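Local coordinates for AxyAgu115A (Amphibacillus xylanus NBRC 15112, PDB 6NPS), which is a family GH115 alpha-glucuronidase that probably hydrolyses glucuronic acid side groups from arabinoglucuronoxylan, in coordination with alpha-arabinofuranosidases, at residues Tyr839-Asp844 and Tyr933-Gly938; Thr877-Ile882 and Val889-Val894. The protein carries 3 engineered substitutions. One frame throughout, in Å; residues are numbered along the deposited sequence.

Interaction 1 of 2, residues Tyr839-Asp844 and Tyr933-Gly938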
loop_
_atom_site.group_PDB
_atom_site.type_symbol
_atom_site.label_atom_id
_atom_site.label_comp_id
_atom_site.label_asym_id
_atom_site.label_seq_id
_atom_site.Cartn_x
_atom_site.Cartn_y
_atom_site.Cartn_z
ATOM N N TYR A 839 -2.446 -32.646 -33.292
ATOM C CA TYR A 839 -3.735 -32.847 -33.928
ATOM C C TYR A 839 -3.999 -31.755 -34.956
ATOM O O TYR A 839 -3.488 -30.640 -34.840
ATOM C CB TYR A 839 -4.839 -32.838 -32.853
ATOM C CG TYR A 839 -4.728 -33.992 -31.889
ATOM C CD1 TYR A 839 -4.243 -33.814 -30.595
ATOM C CD2 TYR A 839 -5.109 -35.282 -32.285
ATOM C CE1 TYR A 839 -4.140 -34.889 -29.713
ATOM C CE2 TYR A 839 -5.006 -36.350 -31.441
ATOM C CZ TYR A 839 -4.529 -36.162 -30.154
ATOM O OH TYR A 839 -4.435 -37.266 -29.320
ATOM N N GLN A 840 -4.828 -32.064 -35.949
ATOM C CA GLN A 840 -5.261 -31.086 -36.943
ATOM C C GLN A 840 -6.777 -30.999 -36.942
ATOM O O GLN A 840 -7.452 -32.022 -37.059
ATOM C CB GLN A 840 -4.743 -31.471 -38.327
ATOM C CG GLN A 840 -3.239 -31.452 -38.389
ATOM C CD GLN A 840 -2.727 -30.799 -39.649
ATOM O OE1 GLN A 840 -1.865 -31.351 -40.337
ATOM N NE2 GLN A 840 -3.255 -29.615 -39.965
ATOM N N VAL A 841 -7.307 -29.778 -36.819
ATOM C CA VAL A 841 -8.752 -29.591 -36.829
ATOM C C VAL A 841 -9.330 -30.103 -38.134
ATOM O O VAL A 841 -8.777 -29.895 -39.226
ATOM C CB VAL A 841 -9.132 -28.121 -36.580
ATOM C CG1 VAL A 841 -10.636 -27.932 -36.744
ATOM C CG2 VAL A 841 -8.670 -27.636 -35.167
ATOM N N GLY A 842 -10.364 -30.895 -38.018
ATOM C CA GLY A 842 -11.036 -31.458 -39.154
ATOM C C GLY A 842 -10.448 -32.753 -39.604
ATOM O O GLY A 842 -10.984 -33.457 -40.397
ATOM N N LYS A 843 -9.333 -33.093 -39.055
ATOM C CA LYS A 843 -8.714 -34.357 -39.389
ATOM C C LYS A 843 -8.808 -35.417 -38.305
ATOM O O LYS A 843 -9.583 -36.371 -38.414
ATOM C CB LYS A 843 -7.249 -33.985 -39.689
ATOM C CG LYS A 843 -6.384 -35.122 -40.192
ATOM C CD LYS A 843 -5.035 -34.624 -40.752
ATOM C CE LYS A 843 -3.858 -35.435 -40.237
ATOM N NZ LYS A 843 -2.684 -34.545 -39.931
ATOM N N ASP A 844 -8.061 -35.217 -37.224
ATOM C CA ASP A 844 -8.044 -36.144 -36.103
ATOM C C ASP A 844 -8.227 -35.467 -34.743
ATOM O O ASP A 844 -8.193 -36.157 -33.722
ATOM C CB ASP A 844 -6.720 -36.927 -36.105
ATOM C CG ASP A 844 -5.490 -36.002 -36.038
ATOM O OD1 ASP A 844 -4.357 -36.489 -35.857
ATOM O OD2 ASP A 844 -5.663 -34.765 -36.140
ATOM N N TYR A 933 -10.964 -27.603 -29.536
ATOM C CA TYR A 933 -10.250 -28.709 -30.165
ATOM C C TYR A 933 -8.819 -28.745 -29.652
ATOM O O TYR A 933 -8.157 -27.699 -29.537
ATOM C CB TYR A 933 -10.205 -28.569 -31.690
ATOM C CG TYR A 933 -11.500 -28.648 -32.435
ATOM C CD1 TYR A 933 -12.359 -27.559 -32.509
ATOM C CD2 TYR A 933 -11.852 -29.805 -33.128
ATOM C CE1 TYR A 933 -13.555 -27.638 -33.228
ATOM C CE2 TYR A 933 -13.043 -29.891 -33.845
ATOM C CZ TYR A 933 -13.880 -28.802 -33.895
ATOM O OH TYR A 933 -15.052 -28.869 -34.611
ATOM N N ALA A 934 -8.315 -29.948 -29.393
ATOM C CA ALA A 934 -6.892 -30.080 -29.120
ATOM C C ALA A 934 -6.101 -29.980 -30.411
ATOM O O ALA A 934 -6.513 -30.524 -31.434
ATOM C CB ALA A 934 -6.575 -31.409 -28.441
ATOM N N VAL A 935 -4.939 -29.297 -30.358
ATOM C CA VAL A 935 -4.047 -29.208 -31.512
ATOM C C VAL A 935 -2.622 -29.545 -31.058
ATOM O O VAL A 935 -2.149 -30.671 -31.257
ATOM C CB VAL A 935 -4.145 -27.811 -32.171
ATOM C CG1 VAL A 935 -3.165 -27.659 -33.379
ATOM C CG2 VAL A 935 -5.602 -27.517 -32.588
ATOM N N SER A 936 -1.923 -28.571 -30.386
ATOM C CA SER A 936 -0.612 -28.830 -29.828
ATOM C C SER A 936 -0.699 -29.660 -28.558
ATOM O O SER A 936 -1.643 -29.527 -27.788
ATOM C CB SER A 936 0.123 -27.519 -29.492
ATOM O OG SER A 936 0.136 -26.652 -30.604
ATOM N N PRO A 937 0.318 -30.481 -28.296
ATOM C CA PRO A 937 0.471 -31.104 -26.968
ATOM C C PRO A 937 0.735 -30.058 -25.874
ATOM O O PRO A 937 1.166 -28.937 -26.142
ATOM C CB PRO A 937 1.694 -32.008 -27.144
ATOM C CG PRO A 937 1.873 -32.175 -28.661
ATOM C CD PRO A 937 1.354 -30.901 -29.261
ATOM N N GLY A 938 0.531 -30.463 -24.621
ATOM C CA GLY A 938 0.724 -29.572 -23.496
ATOM C C GLY A 938 -0.477 -28.718 -23.098
ATOM O O GLY A 938 -0.381 -27.941 -22.134
#
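Tyr839 and Val935 form the tight end of this contact between a loop and the chain leaving a strand. Their CA atoms are the closest pair of the register, and one backbone hydrogen bond joins them, Tyr839 N to Val935 O at 2.9 Å, its N-H bent to 150° but arriving in the carbonyl plane on a lone pair. Two side chains pack around this bond. The backbone of Tyr839 sets its CB 3.2 Å from Ala934 O, a buried carbonyl oxygen with no polar partner in the model; with CG anti to the carbonyl carbon, the ring turns so that CD1 lies 4.0 Å from Ala934 CB. In the reverse direction, Val935 CG1 comes within 3.3 Å of Tyr839 O.

The packing slackens at Val841, whose two methyls divide the work. CG1, anti to the backbone N, sits over the centre of the Tyr933 ring, 4.2 Å from its centroid and only 8° off the normal, a CH-pi contact. CG2 reaches back to Val935 CG2 at 4.0 Å.

Beyond it the loop turns to solvent. Gln840 to Lys843 make a type II beta turn, closed by Lys843 N to Gln840 O at 2.9 Å, with Gly842 at its positive-phi position. Asp844, just after the turn, ties back to its first residue: its OD2, through the syn lone pair, accepts Gln840 N at 2.8 Å and 176°, and also lies in plane at the edge of the Tyr839 ring.

Within the C-terminal domain the loop links strands 828-833 and 847-854, while Tyr933 lies on strand 926-934. Tyr839 and Ala934 both pack on Ala832 of strand 828-833; Tyr839 OH bonds Pro834 O just past that strand, and Tyr933 OH bonds Gln883 OE1 on strand 879-884.

Interaction 2 of 2, residues Thr877-Ile882 and Val889-Val894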
loop_
_atom_site.group_PDB
_atom_site.type_symbol
_atom_site.label_atom_id
_atom_site.label_comp_id
_atom_site.label_asym_id
_atom_site.label_seq_id
_atom_site.Cartn_x
_atom_site.Cartn_y
_atom_site.Cartn_z
ATOM N N THR A 877 5.692 -22.551 -29.842
ATOM C CA THR A 877 4.277 -22.207 -29.983
ATOM C C THR A 877 3.400 -23.264 -29.306
ATOM O O THR A 877 3.828 -24.395 -29.062
ATOM C CB THR A 877 3.882 -22.096 -31.472
ATOM O OG1 THR A 877 4.280 -23.288 -32.160
ATOM C CG2 THR A 877 4.570 -20.908 -32.136
ATOM N N MET A 878 2.154 -22.899 -29.020
ATOM C CA MET A 878 1.176 -23.875 -28.540
ATOM C C MET A 878 -0.221 -23.449 -28.977
ATOM O O MET A 878 -0.682 -22.364 -28.610
ATOM C CB MET A 878 1.246 -24.023 -27.017
ATOM C CG MET A 878 0.362 -25.133 -26.495
ATOM S SD MET A 878 0.470 -25.302 -24.706
ATOM C CE MET A 878 2.232 -25.623 -24.474
ATOM N N TYR A 879 -0.901 -24.292 -29.749
ATOM C CA TYR A 879 -2.172 -23.915 -30.355
ATOM C C TYR A 879 -3.336 -24.724 -29.786
ATOM O O TYR A 879 -3.162 -25.866 -29.343
ATOM C CB TYR A 879 -2.130 -24.108 -31.869
ATOM C CG TYR A 879 -1.121 -23.229 -32.569
ATOM C CD1 TYR A 879 0.096 -23.740 -32.996
ATOM C CD2 TYR A 879 -1.381 -21.884 -32.797
ATOM C CE1 TYR A 879 1.038 -22.928 -33.636
ATOM C CE2 TYR A 879 -0.447 -21.060 -33.429
ATOM C CZ TYR A 879 0.757 -21.589 -33.846
ATOM O OH TYR A 879 1.675 -20.781 -34.485
ATOM N N ALA A 880 -4.528 -24.119 -29.815
ATOM C CA ALA A 880 -5.778 -24.828 -29.578
ATOM C C ALA A 880 -6.787 -24.340 -30.609
ATOM O O ALA A 880 -6.615 -23.276 -31.214
ATOM C CB ALA A 880 -6.269 -24.614 -28.140
ATOM N N GLY A 881 -7.840 -25.121 -30.834
ATOM C CA GLY A 881 -8.885 -24.759 -31.767
ATOM C C GLY A 881 -10.114 -24.313 -30.991
ATOM O O GLY A 881 -10.496 -24.952 -30.003
ATOM N N ILE A 882 -10.719 -23.211 -31.435
ATOM C CA ILE A 882 -12.009 -22.800 -30.882
ATOM C C ILE A 882 -13.007 -22.610 -32.011
ATOM O O ILE A 882 -12.679 -22.063 -33.071
ATOM C CB ILE A 882 -11.942 -21.525 -30.015
ATOM C CG1 ILE A 882 -11.687 -20.291 -30.867
ATOM C CG2 ILE A 882 -10.893 -21.653 -28.904
ATOM C CD1 ILE A 882 -12.177 -19.001 -30.234
ATOM N N VAL A 889 -13.627 -22.645 -37.569
ATOM C CA VAL A 889 -12.703 -22.920 -36.481
ATOM C C VAL A 889 -11.593 -21.885 -36.527
ATOM O O VAL A 889 -11.124 -21.499 -37.602
ATOM C CB VAL A 889 -12.144 -24.349 -36.590
ATOM C CG1 VAL A 889 -11.264 -24.671 -35.399
ATOM C CG2 VAL A 889 -13.272 -25.345 -36.674
ATOM N N ASP A 890 -11.193 -21.398 -35.362
ATOM C CA ASP A 890 -10.064 -20.488 -35.262
ATOM C C ASP A 890 -8.980 -21.175 -34.452
ATOM O O ASP A 890 -9.207 -21.548 -33.299
ATOM C CB ASP A 890 -10.467 -19.168 -34.613
ATOM C CG ASP A 890 -9.411 -18.097 -34.784
ATOM O OD1 ASP A 890 -8.581 -18.220 -35.715
ATOM O OD2 ASP A 890 -9.413 -17.134 -33.985
ATOM N N VAL A 891 -7.808 -21.352 -35.051
ATOM C CA VAL A 891 -6.676 -21.937 -34.348
ATOM C C VAL A 891 -5.877 -20.800 -33.712
ATOM O O VAL A 891 -5.368 -19.921 -34.411
ATOM C CB VAL A 891 -5.823 -22.779 -35.301
ATOM C CG1 VAL A 891 -4.616 -23.347 -34.564
ATOM C CG2 VAL A 891 -6.687 -23.877 -35.911
ATOM N N ILE A 892 -5.814 -20.787 -32.382
ATOM C CA ILE A 892 -5.312 -19.647 -31.627
ATOM C C ILE A 892 -4.065 -20.076 -30.877
ATOM O O ILE A 892 -3.973 -21.213 -30.405
ATOM C CB ILE A 892 -6.354 -19.064 -30.635
ATOM C CG1 ILE A 892 -6.792 -20.109 -29.614
ATOM C CG2 ILE A 892 -7.583 -18.470 -31.349
ATOM C CD1 ILE A 892 -7.217 -19.509 -28.291
ATOM N N ASN A 893 -3.103 -19.161 -30.781
ATOM C CA ASN A 893 -1.908 -19.344 -29.970
ATOM C C ASN A 893 -2.253 -19.006 -28.534
ATOM O O ASN A 893 -2.680 -17.883 -28.257
ATOM C CB ASN A 893 -0.783 -18.441 -30.490
ATOM C CG ASN A 893 0.552 -18.631 -29.745
ATOM O OD1 ASN A 893 0.686 -19.452 -28.833
ATOM N ND2 ASN A 893 1.566 -17.873 -30.175
ATOM N N VAL A 894 -2.036 -19.950 -27.613
ATOM C CA VAL A 894 -2.442 -19.732 -26.227
ATOM C C VAL A 894 -1.295 -19.173 -25.390
ATOM O O VAL A 894 -1.424 -19.035 -24.170
ATOM C CB VAL A 894 -2.988 -21.021 -25.573
ATOM C CG1 VAL A 894 -4.190 -21.551 -26.353
ATOM C CG2 VAL A 894 -1.898 -22.080 -25.449
#
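A beta hairpin pairs strands 879-884 and 890-893; the segments 879-882 and 890-893 run antiparallel, 145° between their directions, with ladder bonds from Ala880 to Ile892 and from Ile882 to Asp890. On the face carrying Tyr879, Val891 and Asn893, the Tyr879 side chain lies against the other two: Val891 CG1 meets Tyr879 CB at 3.7 Å, the two side chains crossing at about a right angle, and ring atom CE2 of Tyr879 rests 4.0 Å from Asn893 CB. An alanine in place of Tyr879 would keep that CB contact but remove the ring, and would probably leave the side of Asn893 less well packed. Gly881 is the hollow of this face, entered by Val889 CG1, 4.3 Å from Gly881 CA.

On the opposite face Ile882 and Ile892 both hold CG1 in the crowded position, and Ile882 CG2 faces Ile892 CD1 diagonally at 4.3 Å. Past the ladder, Val894 is a forked bump: its CG1 lies 4.1 Å from Ala880 CB, its CG2 3.9 Å from Met878 CG. Asn893 OD1 is taken by Leu895 N in an Asx turn, although it lies 3.2 Å from another acceptor, Met878 O. That carbonyl instead receives Val894 N at 2.9 Å, nearly along its C=O axis.

In the fold
Both interactions lie in the C-terminal domain and meet on neighbouring strands, 926-934 and 879-884, their centres about 9 Å apart. Backbone bonding joins them, Tyr933 N to Gly881 O at 2.7 Å, and Ser936 OG bonds Tyr879 N where the strand has become loop. Their outer ends also touch, Val841 CG1 lying 3.6 Å from Val889 CG1. Interaction 1 closes 88 intervening residues with a single cross-segment hydrogen bond and mostly buried side-chain packing; interaction 2 is local, with five such bonds. Its Ile882 and Val894 face inward onto strands 858-866 and 915-923, whereas Asp890 and Val891 are exposed.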